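Regulation of enolase protein 1 (Saccharomyces cerevisiae, PDB 3O12) acts in the galactose metabolic pathway by way of the GAL83 protein and may control the level of the enolase ENO1. Local coordinates at residues A[150-161]-A[170-180]. Residues are numbered along the deposited sequence; the frame is centred on the assembly and turned at random.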
ATOM      1  N   LEU A 150       0.974  -6.738   5.931  1.00 11.66           N
ATOM      2  CA  LEU A 150       0.654  -7.109   4.555  1.00 12.30           C
ATOM      3  C   LEU A 150       1.805  -7.858   3.942  1.00 10.94           C
ATOM      4  O   LEU A 150       2.967  -7.559   4.218  1.00 11.75           O
ATOM      5  CB  LEU A 150       0.381  -5.876   3.695  1.00 14.02           C
ATOM      6  CG  LEU A 150      -0.899  -5.136   4.059  1.00 15.09           C
ATOM      7  CD1 LEU A 150      -0.897  -3.727   3.481  1.00 19.42           C
ATOM      8  CD2 LEU A 150      -2.149  -5.923   3.609  1.00 15.73           C
ATOM      9  N   ARG A 151       1.490  -8.814   3.082  1.00 11.38           N
ATOM     10  CA  ARG A 151       2.484  -9.533   2.310  1.00 12.54           C
ATOM     11  C   ARG A 151       2.004  -9.553   0.876  1.00 10.87           C
ATOM     12  O   ARG A 151       0.867  -9.933   0.584  1.00 13.96           O
ATOM     13  CB  ARG A 151       2.671 -10.960   2.834  1.00 13.93           C
ATOM     14  CG  ARG A 151       3.630 -11.803   2.006  1.00 15.70           C
ATOM     15  CD  ARG A 151       3.696 -13.224   2.531  1.00 17.09           C
ATOM     16  NE  ARG A 151       4.374 -13.282   3.818  1.00 17.84           N
ATOM     17  CZ  ARG A 151       4.453 -14.371   4.579  1.00 20.60           C
ATOM     18  NH1 ARG A 151       3.878 -15.500   4.186  1.00 26.84           N
ATOM     19  NH2 ARG A 151       5.113 -14.329   5.726  1.00 20.95           N
ATOM     20  N   VAL A 152       2.861  -9.133  -0.034  1.00 10.81           N
ATOM     21  CA  VAL A 152       2.522  -9.101  -1.449  0.55 11.23           C
ATOM     22  C   VAL A 152       3.574  -9.830  -2.263  1.00 12.38           C
ATOM     23  O   VAL A 152       4.782  -9.626  -2.053  1.00 12.52           O
ATOM     24  CB  VAL A 152       2.400  -7.662  -1.951  0.55 11.10           C
ATOM     25  CG1 VAL A 152       2.070  -7.645  -3.439  0.55 16.23           C
ATOM     26  CG2 VAL A 152       1.334  -6.921  -1.155  0.55 16.15           C
ATOM     27  N   THR A 153       3.131 -10.679  -3.182  1.00 12.30           N
ATOM     28  CA  THR A 153       4.015 -11.418  -4.068  1.00 12.19           C
ATOM     29  C   THR A 153       3.633 -11.129  -5.508  1.00 12.66           C
ATOM     30  O   THR A 153       2.453 -11.204  -5.868  1.00 12.68           O
ATOM     31  CB  THR A 153       3.916 -12.923  -3.810  1.00 17.08           C
ATOM     32  OG1 THR A 153       4.279 -13.189  -2.449  1.00 17.96           O
ATOM     33  CG2 THR A 153       4.838 -13.694  -4.737  1.00 15.97           C
ATOM     34  N   VAL A 154       4.612 -10.779  -6.330  1.00 11.35           N
ATOM     35  CA  VAL A 154       4.402 -10.646  -7.766  1.00 12.22           C
ATOM     36  C   VAL A 154       5.391 -11.544  -8.478  1.00 12.33           C
ATOM     37  O   VAL A 154       6.602 -11.451  -8.253  1.00 13.77           O
ATOM     38  CB  VAL A 154       4.608  -9.199  -8.258  1.00 14.24           C
ATOM     39  CG1 VAL A 154       4.533  -9.158  -9.783  1.00 14.50           C
ATOM     40  CG2 VAL A 154       3.566  -8.272  -7.650  1.00 14.97           C
ATOM     41  N   GLU A 155       4.885 -12.418  -9.338  1.00 12.98           N
ATOM     42  CA  GLU A 155       5.722 -13.354 -10.061  1.00 14.92           C
ATOM     43  C   GLU A 155       4.936 -13.868 -11.249  1.00 15.44           C
ATOM     44  O   GLU A 155       3.739 -14.171 -11.132  1.00 14.66           O
ATOM     45  CB  GLU A 155       6.115 -14.522  -9.154  1.00 20.21           C
ATOM     46  CG  GLU A 155       7.063 -15.527  -9.786  1.00 25.64           C
ATOM     47  CD  GLU A 155       7.459 -16.639  -8.817  1.00 31.57           C
ATOM     48  OE1 GLU A 155       6.692 -16.904  -7.867  1.00 35.80           O
ATOM     49  OE2 GLU A 155       8.530 -17.247  -9.018  1.00 44.47           O
ATOM     50  N   LYS A 156       5.605 -13.953 -12.392  1.00 16.73           N
ATOM     51  CA  LYS A 156       5.009 -14.500 -13.606  1.00 15.75           C
ATOM     52  C   LYS A 156       3.640 -13.896 -13.916  1.00 15.09           C
ATOM     53  O   LYS A 156       2.702 -14.608 -14.301  1.00 17.61           O
ATOM     54  CB  LYS A 156       4.934 -16.026 -13.528  1.00 18.75           C
ATOM     55  CG  LYS A 156       6.301 -16.704 -13.463  1.00 24.28           C
ATOM     56  CD  LYS A 156       6.164 -18.209 -13.255  1.00 38.07           C
ATOM     57  CE  LYS A 156       5.458 -18.520 -11.939  1.00 51.39           C
ATOM     58  NZ  LYS A 156       5.332 -19.985 -11.688  1.00 59.76           N
ATOM     59  N   GLY A 157       3.533 -12.582 -13.764  1.00 14.52           N
ATOM     60  CA  GLY A 157       2.334 -11.867 -14.180  1.00 14.01           C
ATOM     61  C   GLY A 157       1.137 -12.050 -13.269  1.00 13.32           C
ATOM     62  O   GLY A 157      -0.009 -11.815 -13.677  1.00 15.27           O
ATOM     63  N   VAL A 158       1.394 -12.450 -12.026  1.00 13.62           N
ATOM     64  CA  VAL A 158       0.332 -12.630 -11.039  1.00 12.63           C
ATOM     65  C   VAL A 158       0.726 -11.935  -9.757  1.00 13.22           C
ATOM     66  O   VAL A 158       1.868 -12.075  -9.275  1.00 13.21           O
ATOM     67  CB  VAL A 158       0.074 -14.122 -10.724  1.00 14.85           C
ATOM     68  CG1 VAL A 158      -0.974 -14.276  -9.615  1.00 15.49           C
ATOM     69  CG2 VAL A 158      -0.357 -14.857 -11.971  1.00 18.28           C
ATOM     70  N   LEU A 159      -0.204 -11.163  -9.214  1.00 12.56           N
ATOM     71  CA  LEU A 159      -0.040 -10.538  -7.916  1.00 11.05           C
ATOM     72  C   LEU A 159      -0.922 -11.219  -6.873  1.00 12.37           C
ATOM     73  O   LEU A 159      -2.094 -11.502  -7.121  1.00 14.61           O
ATOM     74  CB  LEU A 159      -0.355  -9.041  -8.009  1.00 15.03           C
ATOM     75  CG  LEU A 159      -0.108  -8.177  -6.768  1.00 17.52           C
ATOM     76  CD1 LEU A 159       0.223  -6.732  -7.167  1.00 21.07           C
ATOM     77  CD2 LEU A 159      -1.307  -8.232  -5.845  1.00 21.31           C
ATOM     78  N   ARG A 160      -0.355 -11.501  -5.703  1.00 11.91           N
ATOM     79  CA  ARG A 160      -1.104 -12.064  -4.579  1.00 11.58           C
ATOM     80  C   ARG A 160      -0.914 -11.177  -3.363  1.00 11.67           C
ATOM     81  O   ARG A 160       0.222 -10.838  -3.015  1.00 12.94           O
ATOM     82  CB  ARG A 160      -0.600 -13.464  -4.241  1.00 15.27           C
ATOM     83  CG  ARG A 160      -0.988 -14.531  -5.215  1.00 29.93           C
ATOM     84  CD  ARG A 160      -0.441 -15.889  -4.793  1.00 40.42           C
ATOM     85  NE  ARG A 160       0.794 -16.214  -5.502  1.00 37.24           N
ATOM     86  CZ  ARG A 160       1.959 -16.473  -4.918  1.00 44.43           C
ATOM     87  NH1 ARG A 160       2.067 -16.451  -3.594  1.00 54.39           N
ATOM     88  NH2 ARG A 160       3.019 -16.759  -5.662  1.00 42.07           N
ATOM     89  N   ILE A 161      -1.999 -10.790  -2.716  1.00 12.54           N
ATOM     90  CA  ILE A 161      -1.953 -10.010  -1.483  1.00 12.71           C
ATOM     91  C   ILE A 161      -2.484 -10.840  -0.339  1.00 11.58           C
ATOM     92  O   ILE A 161      -3.559 -11.440  -0.458  1.00 13.29           O
ATOM     93  CB  ILE A 161      -2.898  -8.800  -1.554  1.00 19.55           C
ATOM     94  CG1 ILE A 161      -2.615  -7.951  -2.781  1.00 21.47           C
ATOM     95  CG2 ILE A 161      -2.794  -7.967  -0.277  1.00 20.07           C
ATOM     96  CD1 ILE A 161      -3.611  -6.830  -2.952  1.00 27.87           C
ATOM     97  N   TRP A 170      -1.815 -15.987   7.379  1.00 19.08           N
ATOM     98  CA  TRP A 170      -1.816 -15.021   6.272  1.00 18.03           C
ATOM     99  C   TRP A 170      -2.907 -15.265   5.227  1.00 18.98           C
ATOM    100  O   TRP A 170      -2.615 -15.698   4.109  1.00 22.95           O
ATOM    101  CB  TRP A 170      -0.452 -15.038   5.577  1.00 19.01           C
ATOM    102  CG  TRP A 170       0.694 -14.660   6.466  1.00 17.60           C
ATOM    103  CD1 TRP A 170       1.414 -15.488   7.277  1.00 20.05           C
ATOM    104  CD2 TRP A 170       1.261 -13.349   6.628  1.00 17.94           C
ATOM    105  NE1 TRP A 170       2.390 -14.776   7.937  1.00 21.26           N
ATOM    106  CE2 TRP A 170       2.315 -13.460   7.556  1.00 18.81           C
ATOM    107  CE3 TRP A 170       0.978 -12.092   6.077  1.00 18.28           C
ATOM    108  CZ2 TRP A 170       3.090 -12.365   7.946  1.00 18.71           C
ATOM    109  CZ3 TRP A 170       1.746 -11.008   6.466  1.00 17.80           C
ATOM    110  CH2 TRP A 170       2.788 -11.152   7.391  1.00 16.94           C
ATOM    111  N   PRO A 171      -4.169 -14.964   5.572  1.00 17.16           N
ATOM    112  CA  PRO A 171      -5.273 -15.136   4.621  1.00 20.66           C
ATOM    113  C   PRO A 171      -5.098 -14.323   3.339  1.00 19.12           C
ATOM    114  O   PRO A 171      -4.559 -13.210   3.345  1.00 15.77           O
ATOM    115  CB  PRO A 171      -6.500 -14.636   5.396  1.00 26.34           C
ATOM    116  CG  PRO A 171      -5.975 -13.927   6.585  1.00 22.93           C
ATOM    117  CD  PRO A 171      -4.640 -14.528   6.896  1.00 21.31           C
ATOM    118  N   LEU A 172      -5.573 -14.895   2.237  1.00 19.24           N
ATOM    119  CA  LEU A 172      -5.575 -14.229   0.943  1.00 21.47           C
ATOM    120  C   LEU A 172      -6.573 -13.083   0.910  1.00 19.54           C
ATOM    121  O   LEU A 172      -7.703 -13.205   1.419  1.00 25.04           O
ATOM    122  CB  LEU A 172      -5.926 -15.231  -0.155  1.00 28.24           C
ATOM    123  CG  LEU A 172      -6.003 -14.649  -1.567  1.00 30.76           C
ATOM    124  CD1 LEU A 172      -4.601 -14.467  -2.119  1.00 32.20           C
ATOM    125  CD2 LEU A 172      -6.847 -15.537  -2.494  1.00 28.61           C
ATOM    126  N   VAL A 173      -6.164 -11.987   0.292  1.00 18.62           N
ATOM    127  CA  VAL A 173      -6.991 -10.800   0.103  1.00 20.45           C
ATOM    128  C   VAL A 173      -7.332 -10.681  -1.385  1.00 17.64           C
ATOM    129  O   VAL A 173      -8.474 -10.395  -1.766  1.00 17.22           O
ATOM    130  CB  VAL A 173      -6.213  -9.524   0.543  1.00 20.15           C
ATOM    131  CG1 VAL A 173      -6.968  -8.248   0.172  1.00 24.43           C
ATOM    132  CG2 VAL A 173      -5.916  -9.556   2.026  1.00 22.54           C
ATOM    133  N   ARG A 174      -6.341 -10.903  -2.235  1.00 14.39           N
ATOM    134  CA  ARG A 174      -6.520 -10.720  -3.667  1.00 13.38           C
ATOM    135  C   ARG A 174      -5.516 -11.508  -4.484  1.00 14.03           C
ATOM    136  O   ARG A 174      -4.354 -11.640  -4.096  1.00 13.59           O
ATOM    137  CB  ARG A 174      -6.438  -9.242  -4.018  1.00 14.90           C
ATOM    138  CG  ARG A 174      -6.952  -8.929  -5.413  1.00 20.97           C
ATOM    139  CD  ARG A 174      -7.443  -7.518  -5.467  1.00 25.10           C
ATOM    140  NE  ARG A 174      -8.001  -7.155  -6.766  1.00 17.77           N
ATOM    141  CZ  ARG A 174      -8.527  -5.963  -7.006  1.00 15.62           C
ATOM    142  NH1 ARG A 174      -8.563  -5.065  -6.029  1.00 16.86           N
ATOM    143  NH2 ARG A 174      -9.010  -5.672  -8.203  1.00 16.11           N
ATOM    144  N   LEU A 175      -5.967 -12.020  -5.621  1.00 12.94           N
ATOM    145  CA  LEU A 175      -5.132 -12.781  -6.544  0.64 11.88           C
ATOM    146  C   LEU A 175      -5.530 -12.349  -7.944  1.00 13.63           C
ATOM    147  O   LEU A 175      -6.679 -12.553  -8.361  1.00 13.59           O
ATOM    148  CB  LEU A 175      -5.366 -14.282  -6.361  0.64 15.90           C
ATOM    149  CG  LEU A 175      -4.647 -15.265  -7.297  0.64 12.66           C
ATOM    150  CD1 LEU A 175      -3.171 -15.325  -6.985  0.64 18.30           C
ATOM    151  CD2 LEU A 175      -5.266 -16.652  -7.196  0.64 17.46           C
ATOM    152  N   ALA A 176      -4.602 -11.745  -8.673  1.00 12.58           N
ATOM    153  CA  ALA A 176      -4.965 -11.092  -9.924  1.00 15.80           C
ATOM    154  C   ALA A 176      -3.828 -11.028 -10.911  1.00 14.26           C
ATOM    155  O   ALA A 176      -2.670 -11.087 -10.520  1.00 14.04           O
ATOM    156  CB  ALA A 176      -5.429  -9.684  -9.629  1.00 17.20           C
ATOM    157  N   PRO A 177      -4.139 -10.850 -12.196  1.00 11.84           N
ATOM    158  CA  PRO A 177      -3.081 -10.593 -13.175  1.00 14.33           C
ATOM    159  C   PRO A 177      -2.449  -9.239 -12.907  1.00 14.12           C
ATOM    160  O   PRO A 177      -3.126  -8.302 -12.488  1.00 15.35           O
ATOM    161  CB  PRO A 177      -3.829 -10.544 -14.517  1.00 14.59           C
ATOM    162  CG  PRO A 177      -5.148 -11.169 -14.264  1.00 18.56           C
ATOM    163  CD  PRO A 177      -5.472 -10.891 -12.818  1.00 14.50           C
ATOM    164  N   PHE A 178      -1.156  -9.139 -13.169  1.00 14.47           N
ATOM    165  CA  PHE A 178      -0.463  -7.869 -13.038  1.00 14.32           C
ATOM    166  C   PHE A 178       0.629  -7.898 -14.098  1.00 14.75           C
ATOM    167  O   PHE A 178       1.199  -8.948 -14.362  1.00 17.43           O
ATOM    168  CB  PHE A 178       0.116  -7.727 -11.627  1.00 15.69           C
ATOM    169  CG  PHE A 178       0.497  -6.310 -11.263  1.00 14.63           C
ATOM    170  CD1 PHE A 178      -0.476  -5.335 -11.107  1.00 19.86           C
ATOM    171  CD2 PHE A 178       1.825  -5.957 -11.103  1.00 14.51           C
ATOM    172  CE1 PHE A 178      -0.132  -4.031 -10.776  1.00 21.17           C
ATOM    173  CE2 PHE A 178       2.176  -4.656 -10.771  1.00 18.10           C
ATOM    174  CZ  PHE A 178       1.199  -3.690 -10.617  1.00 18.46           C
ATOM    175  N   PRO A 179       0.910  -6.755 -14.741  1.00 15.44           N
ATOM    176  CA  PRO A 179       1.872  -6.831 -15.850  1.00 15.21           C
ATOM    177  C   PRO A 179       3.240  -7.341 -15.431  1.00 15.59           C
ATOM    178  O   PRO A 179       3.727  -6.996 -14.350  1.00 15.48           O
ATOM    179  CB  PRO A 179       1.986  -5.378 -16.315  1.00 16.46           C
ATOM    180  CG  PRO A 179       0.693  -4.764 -15.942  1.00 15.56           C
ATOM    181  CD  PRO A 179       0.327  -5.410 -14.608  1.00 15.82           C
ATOM    182  N   THR A 180       3.864  -8.149 -16.283  1.00 16.70           N
ATOM    183  CA  THR A 180       5.263  -8.498 -16.087  1.00 16.02           C
ATOM    184  C   THR A 180       6.120  -7.251 -16.264  1.00 16.20           C
ATOM    185  O   THR A 180       5.740  -6.322 -16.983  1.00 18.21           O
ATOM    186  CB  THR A 180       5.732  -9.584 -17.073  1.00 19.63           C
ATOM    187  OG1 THR A 180       5.495  -9.137 -18.412  1.00 19.19           O
ATOM    188  CG2 THR A 180       4.968 -10.878 -16.846  1.00 18.19           C
TER
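With CG of Arg151 trans to the backbone N (chi1 176°) and its chain kinked at chi3 (-70°), the guanidinium is laid over one face of the Trp170 indole. The two planes stack 20° apart: NH2 sits 3.5 Å from Trp170 CE2, and CZ is 3.9 Å from the centroid of the five-membered ring, a cation-pi contact. Nearer the backbone, Arg151 CB meets the benzo part of the indole at CZ3. Gln86 holds the same guanidinium through a hydrogen bond from NH2 to its OE1, which probably helps to hold the group over the ring. At the far end Leu159 and Phe178 both have CG trans to N and run side by side, CB to CB, pointing the same way; Leu159 CD1 stands over the phenyl face, 4.2 Å from its centroid (CH-pi). Pro179 CD sits against the opposite face, toward its rim. Between these ends, strands 158-164 and 172-177 pair as an antiparallel hairpin that forms the margin of a seven-stranded sheet, 172-177 being outermost; the type I' turn from Glu155 to Val158 leads in from strand 150-155. Leu159 N gives to Ala176 O at 2.8 Å and Ala176 N to Leu159 O at 3.0 Å. A classic beta bulge sets Val173 and Arg174 together against Ile161: Ile161 O accepts from Val173 N at 2.8 Å and, weakly, from Arg174 N at 3.3 Å. Ile161 CG2 packs on Val173 CB, while its CD1 reaches Arg174 CB; the extended Arg174 carries its guanidinium away to Ser127 and the Asp135 carbonyl.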